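Local coordinates for DUF5636 domain-containing protein (Legionella pneumophila subsp. pneumophila str. Philadelphia 1, PDB 4RD8) that is of unknown function, belonging to a family of uncharacterised proteins, and folds as a predominantly helical single chain without strands, at residues D105-K117 against I161-P173. The protein carries 3 engineered substitutions. Residues are numbered along the deposited sequence; the frame is centred on the assembly and turned at random. Where two conformers were deposited one is given.
Sequences DFMFLVSSGFMLK and IYKKLGHQDSSNP
A chi1 of -178° sends the ring of Tyr-162, on helix 157-162, out opposite its own amide nitrogen and lays it across Val-110, where a trans chi1 in turn brings CG1 over one face of that ring. The resulting CH-pi contact places CG1 of Val-110 4.0 Å from the ring centroid, displaced toward the rim, while CG2 of Val-110 lies near the phenol oxygen. Met-115, a selenomethionine bent at chi2 and chi3, curls back until its CE is 3.6 Å from CE1 of Tyr-162, an oblique approach. At its far end the phenol donates to Phe-114 O, with OH and O 2.6 Å apart; this carbonyl lies at the ring edge, and the hydroxyl stands 25° out of the carbonyl plane. A water donates to the same hydroxyl and accepts from Leu-116 N, so two bonds hold the buried phenol oxygen. Here a tyrosine of one helix ties down the chain leaving another: helix 103-111 finishes in a Schellman motif, with Gly-113 at positive phi (98°). Trp-135 of helix 130-144 meets the Tyr-162 ring edge-to-face, joining a third helix to the site. Lys-163 runs its extended aliphatic chain past Ser-111 O, bringing CE 3.6 Å from Gly-113 CA, while its NZ forms a salt bridge with Asp-159. The backbones close up beside it, Ser-111 CA giving a CA-H...O contact to Lys-163 O at 3.4 Å. Gly-166 packs against the helix there, its CA 3.7 Å from Met-107 O and its N beside CG1 of Val-110.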
# COMPACT_ATOMS: atom_id res chain seq x y z
N ASP A 105 14.03 3.35 12.51
CA ASP A 105 12.89 2.99 13.35
C ASP A 105 11.67 2.66 12.53
O ASP A 105 10.94 1.72 12.84
CB ASP A 105 12.59 4.13 14.33
CG ASP A 105 13.68 4.30 15.36
OD1 ASP A 105 14.22 3.27 15.81
OD2 ASP A 105 14.02 5.46 15.69
N PHE A 106 11.44 3.44 11.47
CA PHE A 106 10.36 3.15 10.54
C PHE A 106 10.55 1.75 9.93
O PHE A 106 9.62 0.94 9.91
CB PHE A 106 10.32 4.20 9.42
CG PHE A 106 9.21 3.97 8.43
CD1 PHE A 106 7.92 4.42 8.68
CD2 PHE A 106 9.45 3.27 7.25
CE1 PHE A 106 6.89 4.20 7.77
CE2 PHE A 106 8.42 3.04 6.34
CZ PHE A 106 7.14 3.50 6.60
N MSE A 107 11.75 1.47 9.45
CA MSE A 107 12.02 0.18 8.80
C MSE A 107 11.96 -0.98 9.79
O MSE A 107 11.55 -2.08 9.44
CB MSE A 107 13.33 0.23 8.02
CG MSE A 107 13.25 1.13 6.80
SE MSE A 107 11.83 0.62 5.52
CE MSE A 107 13.06 0.18 4.08
N PHE A 108 12.31 -0.73 11.05
CA PHE A 108 12.14 -1.74 12.08
C PHE A 108 10.66 -2.11 12.23
O PHE A 108 10.29 -3.29 12.32
CB PHE A 108 12.72 -1.27 13.43
CG PHE A 108 12.36 -2.18 14.58
CD1 PHE A 108 13.08 -3.34 14.82
CD2 PHE A 108 11.27 -1.89 15.39
CE1 PHE A 108 12.74 -4.19 15.86
CE2 PHE A 108 10.92 -2.74 16.45
CZ PHE A 108 11.66 -3.89 16.68
N LEU A 109 9.79 -1.11 12.25
CA LEU A 109 8.36 -1.39 12.41
C LEU A 109 7.80 -2.09 11.17
O LEU A 109 6.92 -2.96 11.30
CB LEU A 109 7.59 -0.10 12.71
CG LEU A 109 7.97 0.46 14.09
CD1 LEU A 109 7.35 1.85 14.29
CD2 LEU A 109 7.48 -0.50 15.19
N VAL A 110 8.28 -1.71 9.99
CA VAL A 110 7.88 -2.41 8.76
C VAL A 110 8.28 -3.88 8.86
O VAL A 110 7.48 -4.78 8.58
CB VAL A 110 8.53 -1.77 7.50
CG1 VAL A 110 8.34 -2.68 6.26
CG2 VAL A 110 7.92 -0.39 7.24
N SER A 111 9.52 -4.11 9.27
CA SER A 111 10.03 -5.48 9.38
C SER A 111 9.26 -6.28 10.42
O SER A 111 9.31 -7.51 10.42
CB SER A 111 11.52 -5.49 9.74
OG SER A 111 11.71 -5.25 11.12
N SER A 112 8.56 -5.58 11.31
CA SER A 112 7.79 -6.23 12.36
C SER A 112 6.33 -6.43 11.97
O SER A 112 5.57 -7.00 12.75
CB SER A 112 7.86 -5.42 13.67
OG SER A 112 9.22 -5.23 14.05
N GLY A 113 5.94 -5.97 10.78
CA GLY A 113 4.59 -6.20 10.29
C GLY A 113 3.58 -5.07 10.48
O GLY A 113 2.39 -5.25 10.19
N PHE A 114 4.03 -3.92 10.98
CA PHE A 114 3.13 -2.79 11.18
C PHE A 114 3.00 -1.91 9.94
O PHE A 114 4.00 -1.61 9.28
CB PHE A 114 3.62 -1.91 12.34
CG PHE A 114 3.55 -2.57 13.68
CD1 PHE A 114 2.39 -2.53 14.44
CD2 PHE A 114 4.65 -3.26 14.18
CE1 PHE A 114 2.32 -3.14 15.68
CE2 PHE A 114 4.58 -3.88 15.43
CZ PHE A 114 3.41 -3.82 16.18
N MSE A 115 1.76 -1.50 9.64
CA MSE A 115 1.51 -0.45 8.66
C MSE A 115 1.50 0.88 9.39
O MSE A 115 0.96 0.98 10.49
CB MSE A 115 0.16 -0.66 7.97
CG MSE A 115 -0.26 0.48 7.02
SE MSE A 115 0.97 0.76 5.55
CE MSE A 115 1.00 -1.04 4.86
N LEU A 116 2.10 1.91 8.79
CA LEU A 116 2.09 3.23 9.39
C LEU A 116 1.50 4.27 8.45
O LEU A 116 1.43 4.05 7.24
CB LEU A 116 3.52 3.64 9.74
CG LEU A 116 4.19 2.73 10.78
CD1 LEU A 116 5.05 1.70 10.09
CD2 LEU A 116 5.02 3.57 11.74
N LYS A 117 1.09 5.40 9.02
CA LYS A 117 0.74 6.58 8.25
C LYS A 117 1.91 6.96 7.35
O LYS A 117 3.06 6.76 7.74
CB LYS A 117 0.46 7.74 9.20
CG LYS A 117 -0.97 8.18 9.29
CD LYS A 117 -1.08 9.38 10.22
CE LYS A 117 -2.50 9.85 10.36
NZ LYS A 117 -2.57 11.12 11.13
N ILE A 161 6.39 -10.81 1.93
CA ILE A 161 6.75 -9.64 1.12
C ILE A 161 7.02 -8.38 1.94
O ILE A 161 8.16 -7.89 2.00
CB ILE A 161 5.67 -9.34 0.04
CG1 ILE A 161 5.33 -10.62 -0.75
CG2 ILE A 161 6.18 -8.28 -0.90
CD1 ILE A 161 4.01 -10.50 -1.55
N TYR A 162 5.98 -7.85 2.58
CA TYR A 162 6.08 -6.57 3.28
C TYR A 162 7.21 -6.50 4.31
O TYR A 162 8.01 -5.58 4.29
CB TYR A 162 4.75 -6.25 3.96
CG TYR A 162 4.68 -4.92 4.68
CD1 TYR A 162 4.41 -3.74 3.99
CD2 TYR A 162 4.84 -4.84 6.05
CE1 TYR A 162 4.31 -2.52 4.65
CE2 TYR A 162 4.76 -3.62 6.72
CZ TYR A 162 4.49 -2.46 6.01
OH TYR A 162 4.39 -1.26 6.69
N LYS A 163 7.27 -7.47 5.21
CA LYS A 163 8.30 -7.44 6.26
C LYS A 163 9.70 -7.43 5.70
O LYS A 163 10.59 -6.82 6.27
CB LYS A 163 8.15 -8.61 7.25
CG LYS A 163 6.89 -8.55 8.10
CD LYS A 163 6.88 -9.72 9.10
CE LYS A 163 5.71 -9.65 10.05
NZ LYS A 163 5.75 -10.83 10.98
N LYS A 164 9.88 -8.09 4.56
CA LYS A 164 11.21 -8.17 3.98
C LYS A 164 11.65 -6.85 3.40
O LYS A 164 12.85 -6.63 3.21
CB LYS A 164 11.30 -9.32 2.96
CG LYS A 164 10.91 -10.66 3.59
CD LYS A 164 11.24 -11.88 2.74
CE LYS A 164 10.79 -13.16 3.46
NZ LYS A 164 11.16 -14.42 2.74
N LEU A 165 10.70 -5.95 3.16
CA LEU A 165 11.01 -4.60 2.68
C LEU A 165 11.70 -3.77 3.76
O LEU A 165 12.32 -2.75 3.47
CB LEU A 165 9.76 -3.87 2.17
CG LEU A 165 9.05 -4.53 0.99
CD1 LEU A 165 7.80 -3.72 0.61
CD2 LEU A 165 10.00 -4.67 -0.21
N GLY A 166 11.60 -4.23 5.01
CA GLY A 166 12.28 -3.56 6.11
C GLY A 166 13.59 -4.23 6.50
O GLY A 166 14.26 -3.80 7.43
N HIS A 167 13.93 -5.32 5.82
CA HIS A 167 15.17 -6.03 6.09
C HIS A 167 16.28 -5.33 5.34
O HIS A 167 16.09 -4.85 4.22
CB HIS A 167 15.08 -7.48 5.62
CG HIS A 167 16.17 -8.35 6.13
ND1 HIS A 167 17.45 -8.35 5.61
CD2 HIS A 167 16.19 -9.28 7.13
CE1 HIS A 167 18.19 -9.22 6.26
NE2 HIS A 167 17.45 -9.80 7.18
N GLN A 168 17.47 -5.29 5.93
CA GLN A 168 18.56 -4.60 5.26
C GLN A 168 18.95 -5.20 3.91
O GLN A 168 19.55 -4.52 3.08
CB GLN A 168 19.78 -4.49 6.18
CG GLN A 168 20.45 -3.15 6.06
CD GLN A 168 21.50 -2.97 7.12
OE1 GLN A 168 21.28 -2.27 8.11
NE2 GLN A 168 22.64 -3.60 6.92
N ASP A 169 18.61 -6.48 3.69
CA ASP A 169 18.86 -7.13 2.40
C ASP A 169 18.08 -6.50 1.26
O ASP A 169 18.38 -6.74 0.09
CB ASP A 169 18.49 -8.62 2.46
CG ASP A 169 19.53 -9.46 3.17
OD1 ASP A 169 20.63 -8.96 3.47
OD2 ASP A 169 19.23 -10.65 3.42
N SER A 170 17.06 -5.71 1.59
CA SER A 170 16.31 -5.01 0.54
C SER A 170 16.69 -3.53 0.45
O SER A 170 15.94 -2.71 -0.10
CB SER A 170 14.79 -5.19 0.72
OG SER A 170 14.35 -4.60 1.92
N SER A 171 17.87 -3.20 0.98
CA SER A 171 18.43 -1.85 0.87
C SER A 171 19.89 -1.88 0.42
O SER A 171 20.76 -1.36 1.10
CB SER A 171 18.32 -1.10 2.22
OG SER A 171 16.96 -0.78 2.49
N ASN A 172 20.14 -2.51 -0.73
CA ASN A 172 21.47 -2.55 -1.34
C ASN A 172 22.04 -1.14 -1.47
O ASN A 172 21.44 -0.29 -2.13
CB ASN A 172 21.36 -3.20 -2.73
CG ASN A 172 22.70 -3.50 -3.36
OD1 ASN A 172 23.66 -2.74 -3.21
ND2 ASN A 172 22.78 -4.62 -4.07
N PRO A 173 23.18 -0.87 -0.82
CA PRO A 173 23.71 0.50 -0.76
C PRO A 173 24.35 0.98 -2.06
O PRO A 173 24.78 2.14 -2.13
CB PRO A 173 24.77 0.42 0.33
CG PRO A 173 25.25 -1.01 0.26
CD PRO A 173 24.00 -1.80 -0.02
O HOH W 1 4.19 1.53 6.89